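Local coordinates for flagellar protein FliT (Bordetella bronchiseptica, PDB 3H3M) that probably acts as a flagellar export chaperone, as FliT proteins of other bacteria do for the filament-cap protein before its secretion, at residues I23-A28 with F78-R83; L30-L35 with L85-A90. All blocks are in the same frame, centred on the assembly; numbering follows the deposited sequence.

Overall arrangement
Both contacts join helix 20-39 to helix 72-105, which run in nearly the same direction because helix 43-63, which comes between them in sequence, carries the chain back. Their centres lie about 10 Å apart, so they are successive zones of one interface, interaction 1 nearer the start of both helices and interaction 2 closer to the centre of the chain. Each is partly buried and each also touches the second subunit. The chemistry changes along the way: 23-28 with 78-83 meets through leucine, tyrosine and alanine carbons without a hydrogen bond across, whereas 30-35 with 85-90 is tied by a buried asparagine, flanked by a leucine-alanine contact and a carboxylate.

Interaction 1: I23-A28 with F78-R83; sequences IYQDIA and FDLLVR
The carbonyl oxygen of Ala-28 is gripped by two side-chain hydroxyls from the next turn of its own helix, Thr-31 OG1 and Ser-32 OG. These bonds stay within helix 20-39, and the contact itself is apolar. Leu-80 is its centrepiece. With CG anti to the carbonyl carbon (chi1 -70°), it reaches from helix 72-105 and spreads its two methyls over neighbouring positions of the facing helix. CD1 lies 3.7 Å from Tyr-24 CB, at the root of the tyrosine, and also packs against the backbone N of Gln-25. CD2 meets the methyl of Ala-28, with 4.0 Å between Leu-80 CD2 and Ala-28 CB. A branched leucine suits this place because it can serve both partners, and the small alanine lets the backbones come close, the CA atoms of Ala-28 and Leu-80 being 6.2 Å apart. Tyr-24 then runs on past Leu-81. Leu-81 CD2 meets the ring obliquely, 3.4 Å from Tyr-24 CE2, while the phenol OH is hydrogen-bonded to Glu-64. At the more open border, Gln-25 crosses Leu-80 at about a right angle, OE1 coming up to Leu-80 CD2 while NE2 is bonded to Asn-29 of its own helix, and the aliphatic CG of Arg-83 approaches the Ala-28 methyl. Leu-81 and Tyr-24 also pack on Tyr-24 and Leu-81 of the second subunit, so the same groups serve bundle and dimer. No hydrogen bond crosses: Tyr-24 OH and Gln-25 NE2 find their partners outside the two segments, which are held together by partly buried carbon packing.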
# COMPACT_ATOMS: atom_id res chain seq x y z
N ILE A 23 4.21 1.70 15.55
CA ILE A 23 3.55 2.34 14.40
C ILE A 23 3.37 1.39 13.21
O ILE A 23 2.34 1.44 12.54
CB ILE A 23 4.27 3.65 13.96
CG1 ILE A 23 4.28 4.68 15.10
CG2 ILE A 23 3.63 4.24 12.71
CD1 ILE A 23 2.87 5.03 15.74
N TYR A 24 4.33 0.52 12.94
CA TYR A 24 4.13 -0.45 11.90
C TYR A 24 2.95 -1.36 12.24
O TYR A 24 2.17 -1.74 11.37
CB TYR A 24 5.37 -1.30 11.68
CG TYR A 24 6.46 -0.63 10.87
CD1 TYR A 24 7.69 -0.34 11.44
CD2 TYR A 24 6.27 -0.30 9.53
CE1 TYR A 24 8.69 0.28 10.71
CE2 TYR A 24 7.28 0.33 8.80
CZ TYR A 24 8.49 0.61 9.39
OH TYR A 24 9.51 1.22 8.70
N GLN A 25 2.82 -1.71 13.51
CA GLN A 25 1.72 -2.56 13.95
C GLN A 25 0.40 -1.85 13.68
O GLN A 25 -0.49 -2.41 13.07
CB GLN A 25 1.89 -2.90 15.44
CG GLN A 25 0.78 -3.75 16.00
CD GLN A 25 0.82 -5.13 15.45
OE1 GLN A 25 1.72 -5.90 15.79
NE2 GLN A 25 -0.16 -5.48 14.60
N ASP A 26 0.31 -0.59 14.08
CA ASP A 26 -0.90 0.20 13.89
C ASP A 26 -1.30 0.35 12.46
O ASP A 26 -2.49 0.40 12.17
CB ASP A 26 -0.77 1.60 14.52
CG ASP A 26 -0.64 1.55 16.03
OD1 ASP A 26 -1.35 0.75 16.68
OD2 ASP A 26 0.20 2.29 16.59
N ILE A 27 -0.31 0.48 11.56
CA ILE A 27 -0.57 0.57 10.11
C ILE A 27 -1.03 -0.76 9.53
O ILE A 27 -1.93 -0.80 8.67
CB ILE A 27 0.68 1.08 9.28
CG1 ILE A 27 1.02 2.55 9.61
CG2 ILE A 27 0.42 0.92 7.74
CD1 ILE A 27 2.39 3.02 9.13
N ALA A 28 -0.42 -1.84 9.99
CA ALA A 28 -0.90 -3.15 9.68
C ALA A 28 -2.34 -3.30 10.18
O ALA A 28 -3.21 -3.80 9.47
CB ALA A 28 0.02 -4.22 10.28
N PHE A 78 9.77 -6.59 9.20
CA PHE A 78 9.69 -7.22 7.90
C PHE A 78 8.34 -7.90 7.69
O PHE A 78 7.75 -7.72 6.64
CB PHE A 78 10.82 -8.23 7.77
CG PHE A 78 10.95 -8.84 6.42
CD1 PHE A 78 12.02 -8.50 5.60
CD2 PHE A 78 10.02 -9.78 5.96
CE1 PHE A 78 12.17 -9.08 4.35
CE2 PHE A 78 10.15 -10.36 4.72
CZ PHE A 78 11.22 -10.01 3.91
N ASP A 79 7.89 -8.68 8.68
CA ASP A 79 6.57 -9.32 8.68
C ASP A 79 5.43 -8.32 8.57
O ASP A 79 4.55 -8.43 7.71
CB ASP A 79 6.34 -10.10 9.99
CG ASP A 79 6.94 -11.50 9.98
OD1 ASP A 79 7.86 -11.82 9.19
OD2 ASP A 79 6.47 -12.30 10.80
N LEU A 80 5.46 -7.33 9.47
CA LEU A 80 4.48 -6.23 9.43
C LEU A 80 4.38 -5.57 8.06
O LEU A 80 3.27 -5.39 7.54
CB LEU A 80 4.81 -5.21 10.51
CG LEU A 80 4.52 -5.78 11.90
CD1 LEU A 80 4.83 -4.75 12.99
CD2 LEU A 80 3.06 -6.27 11.98
N LEU A 81 5.52 -5.29 7.45
CA LEU A 81 5.54 -4.76 6.11
C LEU A 81 4.91 -5.71 5.09
O LEU A 81 4.07 -5.32 4.30
CB LEU A 81 6.96 -4.41 5.69
CG LEU A 81 7.55 -3.23 6.46
CD1 LEU A 81 8.91 -2.77 5.83
CD2 LEU A 81 6.55 -2.10 6.48
N VAL A 82 5.33 -6.96 5.09
CA VAL A 82 4.74 -7.91 4.15
C VAL A 82 3.23 -7.88 4.30
O VAL A 82 2.50 -7.89 3.31
CB VAL A 82 5.23 -9.32 4.39
CG1 VAL A 82 4.24 -10.28 3.85
CG2 VAL A 82 6.60 -9.50 3.74
N ARG A 83 2.77 -7.83 5.54
CA ARG A 83 1.34 -7.78 5.85
C ARG A 83 0.65 -6.49 5.35
O ARG A 83 -0.47 -6.55 4.81
CB ARG A 83 1.11 -7.93 7.34
CG ARG A 83 -0.36 -7.76 7.79
CD ARG A 83 -1.38 -8.80 7.12
NE ARG A 83 -0.92 -10.21 7.18
CZ ARG A 83 -1.24 -11.11 8.13
NH1 ARG A 83 -2.04 -10.79 9.14
NH2 ARG A 83 -0.75 -12.35 8.07

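Interaction 2: L30-L35 with L85-A90; sequences LTSRML and LENDAA
Asn-87 has CG anti to the carbonyl carbon (chi1 -78°), which sends its amide across to helix 20-39, and Thr-31 has OG1 in the crowded position between backbone N and carbonyl carbon (chi1 57°), where it can receive that amide. ND2 of Asn-87 gives one nearly straight hydrogen bond to Thr-31 OG1 (3.2 Å, 170°), lying in the amide plane. A second, more bent bond runs from Asn-87 ND2 to Ser-32 OG at 3.0 Å, tilted from that plane. Two acceptors thus hold the buried NH2 and fix the rotation of the amide. A carbonyl can only accept, so each hydroxyl turns its proton back along its own helix, Thr-31 toward Ile-27 and Ala-28, Ser-32 toward Ala-28, and can still accept from the amide. At the amide's other end, Leu-35 CD2 packs closely on Asn-87 OD1 at 3.3 Å, while Leu-35 CD1 rests 3.6 Å from Ala-90 CB, whose small size suits the close helices. Asp-88 OD1 is flanked by the methyls of Thr-31 and of Met-34, a selenomethionine, with Met-34 CE 3.4 Å from Asp-88 OD1. OD2 lies near OD2 of Asp-88 of the second subunit, which may favour protonation, against a long, weak ion pair of OD1 with Arg-92 of that subunit. With segment axes 8.9 Å apart, the asparagine bonds join parallel first and third helices, as an up-down-up three-helix bundle places them.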
# COMPACT_ATOMS: atom_id res chain seq x y z
N LEU A 30 -4.61 -1.02 10.77
CA LEU A 30 -5.42 -0.13 9.97
C LEU A 30 -5.65 -0.67 8.57
O LEU A 30 -6.76 -0.66 8.09
CB LEU A 30 -4.78 1.24 9.90
CG LEU A 30 -5.61 2.22 9.11
CD1 LEU A 30 -7.01 2.39 9.65
CD2 LEU A 30 -4.87 3.52 9.05
N THR A 31 -4.59 -1.18 7.94
CA THR A 31 -4.70 -1.74 6.58
C THR A 31 -5.57 -2.99 6.55
O THR A 31 -6.22 -3.26 5.54
CB THR A 31 -3.31 -1.98 5.93
OG1 THR A 31 -2.53 -2.84 6.77
CG2 THR A 31 -2.58 -0.67 5.74
N SER A 32 -5.62 -3.72 7.68
CA SER A 32 -6.51 -4.87 7.82
C SER A 32 -7.98 -4.41 7.93
O SER A 32 -8.90 -5.03 7.36
CB SER A 32 -6.10 -5.74 9.02
OG SER A 32 -4.85 -6.42 8.82
N ARG A 33 -8.22 -3.33 8.66
CA ARG A 33 -9.55 -2.70 8.66
C ARG A 33 -9.90 -2.23 7.25
O ARG A 33 -11.04 -2.42 6.79
CB ARG A 33 -9.61 -1.52 9.65
CG ARG A 33 -10.01 -1.94 11.07
CD ARG A 33 -9.91 -0.81 12.05
NE ARG A 33 -8.54 -0.74 12.55
CZ ARG A 33 -7.90 0.35 12.99
NH1 ARG A 33 -8.50 1.56 13.01
NH2 ARG A 33 -6.62 0.23 13.41
N MSE A 34 -8.94 -1.68 6.51
CA MSE A 34 -9.29 -1.22 5.16
C MSE A 34 -9.72 -2.39 4.32
O MSE A 34 -10.69 -2.31 3.57
CB MSE A 34 -8.15 -0.54 4.44
CG MSE A 34 -7.66 0.63 5.12
SE MSE A 34 -6.42 1.53 3.91
CE MSE A 34 -5.00 0.14 3.78
N LEU A 35 -8.97 -3.48 4.45
CA LEU A 35 -9.31 -4.75 3.76
C LEU A 35 -10.72 -5.26 4.08
O LEU A 35 -11.41 -5.64 3.17
CB LEU A 35 -8.30 -5.84 4.06
CG LEU A 35 -8.39 -7.13 3.22
CD1 LEU A 35 -8.64 -6.84 1.73
CD2 LEU A 35 -7.13 -8.01 3.42
N LEU A 85 1.79 -4.43 2.93
CA LEU A 85 1.79 -4.49 1.48
C LEU A 85 0.73 -5.49 0.95
O LEU A 85 0.01 -5.18 -0.00
CB LEU A 85 3.18 -4.83 0.95
CG LEU A 85 4.34 -3.83 1.21
CD1 LEU A 85 5.70 -4.41 0.69
CD2 LEU A 85 4.07 -2.41 0.67
N GLU A 86 0.64 -6.68 1.53
CA GLU A 86 -0.38 -7.67 1.11
C GLU A 86 -1.80 -7.10 1.26
O GLU A 86 -2.69 -7.34 0.43
CB GLU A 86 -0.29 -8.94 1.95
CG GLU A 86 0.82 -9.89 1.60
CD GLU A 86 0.77 -11.19 2.43
OE1 GLU A 86 0.13 -11.22 3.51
OE2 GLU A 86 1.37 -12.19 1.96
N ASN A 87 -2.02 -6.36 2.34
CA ASN A 87 -3.31 -5.72 2.55
C ASN A 87 -3.62 -4.65 1.54
O ASN A 87 -4.75 -4.57 1.03
CB ASN A 87 -3.39 -5.17 3.96
CG ASN A 87 -3.68 -6.23 4.97
OD1 ASN A 87 -4.14 -7.34 4.61
ND2 ASN A 87 -3.44 -5.91 6.26
N ASP A 88 -2.62 -3.89 1.20
CA ASP A 88 -2.73 -2.83 0.21
C ASP A 88 -3.08 -3.46 -1.12
O ASP A 88 -4.00 -3.02 -1.82
CB ASP A 88 -1.42 -2.05 0.15
CG ASP A 88 -1.37 -0.85 1.13
OD1 ASP A 88 -2.24 -0.76 2.02
OD2 ASP A 88 -0.48 0.06 0.98
N ALA A 89 -2.37 -4.54 -1.48
CA ALA A 89 -2.64 -5.23 -2.76
C ALA A 89 -4.05 -5.82 -2.79
O ALA A 89 -4.74 -5.75 -3.80
CB ALA A 89 -1.61 -6.30 -3.01
N ALA A 90 -4.48 -6.38 -1.66
CA ALA A 90 -5.75 -7.09 -1.58
C ALA A 90 -6.93 -6.10 -1.75
O ALA A 90 -7.90 -6.42 -2.42
CB ALA A 90 -5.85 -7.89 -0.29